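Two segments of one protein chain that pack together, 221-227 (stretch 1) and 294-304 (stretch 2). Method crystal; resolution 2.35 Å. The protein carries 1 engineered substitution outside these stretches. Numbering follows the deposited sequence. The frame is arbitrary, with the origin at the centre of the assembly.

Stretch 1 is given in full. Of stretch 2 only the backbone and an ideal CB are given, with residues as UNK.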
# COMPACT_ATOMS: atom_id res chain seq x y z
N HIS A 221 7.33 -5.33 -16.48
CA HIS A 221 7.78 -4.53 -17.63
C HIS A 221 8.58 -3.27 -17.28
O HIS A 221 9.67 -3.07 -17.81
CB HIS A 221 6.60 -4.21 -18.51
CG HIS A 221 6.00 -5.42 -19.16
ND1 HIS A 221 6.47 -5.94 -20.35
CD2 HIS A 221 5.00 -6.24 -18.76
CE1 HIS A 221 5.79 -7.03 -20.65
NE2 HIS A 221 4.89 -7.23 -19.70
N ILE A 222 8.04 -2.43 -16.40
CA ILE A 222 8.76 -1.23 -15.96
C ILE A 222 8.64 -1.24 -14.45
O ILE A 222 7.71 -1.85 -13.91
CB ILE A 222 8.16 0.08 -16.54
CG1 ILE A 222 6.72 0.29 -16.05
CG2 ILE A 222 8.24 0.05 -18.05
CD1 ILE A 222 6.08 1.58 -16.53
N THR A 223 9.54 -0.56 -13.75
CA THR A 223 9.48 -0.59 -12.29
C THR A 223 9.58 0.73 -11.52
O THR A 223 10.07 1.74 -12.02
CB THR A 223 10.59 -1.52 -11.77
OG1 THR A 223 10.47 -1.67 -10.34
CG2 THR A 223 11.95 -0.92 -12.09
N MET A 224 9.09 0.71 -10.28
CA MET A 224 9.32 1.81 -9.35
C MET A 224 9.91 1.33 -8.02
O MET A 224 9.78 2.00 -7.00
CB MET A 224 8.00 2.45 -8.94
CG MET A 224 7.24 3.09 -10.10
SD MET A 224 5.77 3.99 -9.56
CE MET A 224 4.86 4.10 -11.09
N GLY A 225 10.55 0.16 -8.05
CA GLY A 225 10.61 -0.70 -6.89
C GLY A 225 9.33 -1.39 -6.47
O GLY A 225 9.18 -2.60 -6.66
N GLU A 226 8.40 -0.62 -5.92
CA GLU A 226 7.11 -1.16 -5.52
C GLU A 226 6.14 -0.10 -6.03
O GLU A 226 6.39 1.10 -5.85
CB GLU A 226 6.98 -1.29 -4.00
CG GLU A 226 7.91 -2.32 -3.37
CD GLU A 226 7.40 -3.76 -3.47
OE1 GLU A 226 6.36 -4.01 -4.13
OE2 GLU A 226 8.06 -4.64 -2.89
N GLY A 227 5.08 -0.53 -6.70
CA GLY A 227 4.10 0.40 -7.22
C GLY A 227 3.23 -0.28 -8.26
O GLY A 227 3.56 -1.37 -8.73
N UNK A 294 8.85 9.95 -5.47
CA UNK A 294 10.12 9.29 -5.74
C UNK A 294 9.86 8.10 -6.65
O UNK A 294 10.49 7.94 -7.70
CB UNK A 294 10.81 8.85 -4.44
N UNK A 295 8.92 7.26 -6.23
CA UNK A 295 8.53 6.10 -7.01
C UNK A 295 8.01 6.58 -8.36
O UNK A 295 8.35 6.04 -9.41
CB UNK A 295 7.48 5.27 -6.28
N UNK A 296 7.16 7.60 -8.32
CA UNK A 296 6.60 8.15 -9.56
C UNK A 296 7.70 8.52 -10.56
O UNK A 296 7.57 8.28 -11.76
CB UNK A 296 5.74 9.38 -9.25
N UNK A 297 8.78 9.10 -10.05
CA UNK A 297 9.91 9.52 -10.89
C UNK A 297 10.52 8.34 -11.63
O UNK A 297 10.64 8.36 -12.86
CB UNK A 297 10.98 10.21 -10.04
N UNK A 298 10.90 7.31 -10.87
CA UNK A 298 11.50 6.11 -11.44
C UNK A 298 10.59 5.61 -12.55
O UNK A 298 11.05 5.32 -13.65
CB UNK A 298 11.72 5.03 -10.38
N UNK A 299 9.30 5.52 -12.26
CA UNK A 299 8.36 5.05 -13.26
C UNK A 299 8.32 5.92 -14.50
O UNK A 299 8.20 5.41 -15.61
CB UNK A 299 6.96 4.97 -12.65
N UNK A 300 8.40 7.24 -14.32
CA UNK A 300 8.36 8.16 -15.46
C UNK A 300 9.52 7.90 -16.41
O UNK A 300 9.31 7.77 -17.62
CB UNK A 300 8.39 9.61 -14.98
N UNK A 301 10.73 7.80 -15.87
CA UNK A 301 11.91 7.52 -16.69
C UNK A 301 11.69 6.22 -17.46
O UNK A 301 11.87 6.17 -18.68
CB UNK A 301 13.17 7.43 -15.83
N UNK A 302 11.29 5.17 -16.74
CA UNK A 302 11.02 3.86 -17.32
C UNK A 302 10.06 3.95 -18.51
O UNK A 302 10.21 3.23 -19.49
CB UNK A 302 10.44 2.93 -16.25
N UNK A 303 9.07 4.84 -18.41
CA UNK A 303 8.10 4.98 -19.49
C UNK A 303 8.71 5.31 -20.85
O UNK A 303 8.11 5.05 -21.89
CB UNK A 303 7.09 6.07 -19.12
N UNK A 304 9.90 5.89 -20.85
CA UNK A 304 10.53 6.21 -22.12
C UNK A 304 10.96 4.91 -22.81
O UNK A 304 10.80 4.76 -24.02
CB UNK A 304 11.73 7.14 -21.91

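Stretch 2 is helical throughout, so its backbone angles discriminate little among residues; the evidence lies in each CA-to-CB direction and in what stretch 1 places beyond it.

At position 294 the CB points sideways and has nothing of stretch 1 within 5.5 Å. Almost any helix-tolerant residue would suit; it is Met 294, whose end leads away.

At 295 the CB also points sideways, but lies 3.9 Å from Met 224 CB and 4.3 Å from Glu 226 O. A carbonyl oxygen just beyond the CB favours a donor with some reach, such as glutamine, lysine or arginine, although an apolar chain could also lie against Met 224. The residue is Gln 295, and its NE2 donates a hydrogen bond to Glu 226 O (2.7 Å, N-H...O angle 162°), tying the helix to the loop backbone.

Positions 296 and 297 point away: the CB of 296 is 5.4 Å from Met 224 SD, and that of 297 has nothing of stretch 1 within 5.5 Å. Small or large residues would do as far as stretch 1 goes; they are Ala 296 and Ala 297.

At 298 the CB points toward stretch 1, 4.0 Å from Thr 223 O and 4.1 Å from Met 224 CA. With backbone so near, a small side chain is the safest choice: alanine, serine or cysteine. Cys 298 takes the t rotamer, placing SG 3.4 Å from Thr 223 O.

Position 299 gives the sharpest test. An ideal CB would lie 2.8 Å from Met 224 CE, a clash, so with Met 224 as it stands only glycine fits. Gly 299 leaves that space to Met 224, whose CG approaches Gly 299 N to 3.8 Å.

Positions 300 and 301 have nothing of stretch 1 near their CB atoms, so many residues would do; they are Leu 300, which points away, and Ala 301.

At 302 the CB points toward the loop, 3.7 Å from Ile 222 CB and 4.4 Å from Thr 223 N. An aliphatic chain could cover Ile 222, while an acceptor such as glutamine or glutamate could address the amide. Gln 302 packs its CB 3.6 Å from Ile 222 CB; its terminal amide is probably turned over in the model, so its atom assignments are not relied upon.

The CB of 303 points away, yet is 5.3 Å from Ile 222 CD1, within reach of a branched apolar chain. Leu 303 bends back, bringing CD2 to 4.0 Å from Ile 222 CD1.

Position 304 is out of reach, and any residue would suit; it is Glu 304, poorly ordered.

Stretch 2 294-304: MQAACGLAQLE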
# COMPACT_ATOMS: atom_id res chain seq x y z
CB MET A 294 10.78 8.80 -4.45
CG MET A 294 11.30 9.90 -3.55
SD MET A 294 10.04 10.73 -2.54
CE MET A 294 9.89 9.57 -1.18
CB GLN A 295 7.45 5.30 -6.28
CG GLN A 295 7.94 4.55 -5.05
CD GLN A 295 6.83 4.31 -4.01
OE1 GLN A 295 6.58 5.16 -3.15
NE2 GLN A 295 6.18 3.17 -4.10
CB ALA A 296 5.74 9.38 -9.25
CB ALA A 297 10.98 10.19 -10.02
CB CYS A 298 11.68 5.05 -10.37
SG CYS A 298 12.69 3.62 -10.85
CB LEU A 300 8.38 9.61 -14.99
CG LEU A 300 8.19 10.66 -16.10
CD1 LEU A 300 6.88 10.44 -16.83
CD2 LEU A 300 8.23 12.04 -15.48
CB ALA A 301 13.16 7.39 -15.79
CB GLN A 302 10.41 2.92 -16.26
CG GLN A 302 11.34 2.47 -15.14
CD GLN A 302 12.29 1.35 -15.57
OE1 GLN A 302 13.34 1.59 -16.16
NE2 GLN A 302 11.91 0.11 -15.27
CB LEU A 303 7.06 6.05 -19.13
CG LEU A 303 5.86 5.56 -18.31
CD1 LEU A 303 4.94 6.74 -17.99
CD2 LEU A 303 5.09 4.51 -19.10
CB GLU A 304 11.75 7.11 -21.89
CG GLU A 304 11.43 8.45 -21.23
CD GLU A 304 12.67 9.31 -21.00
OE1 GLU A 304 13.38 9.60 -21.99
OE2 GLU A 304 12.93 9.69 -19.84
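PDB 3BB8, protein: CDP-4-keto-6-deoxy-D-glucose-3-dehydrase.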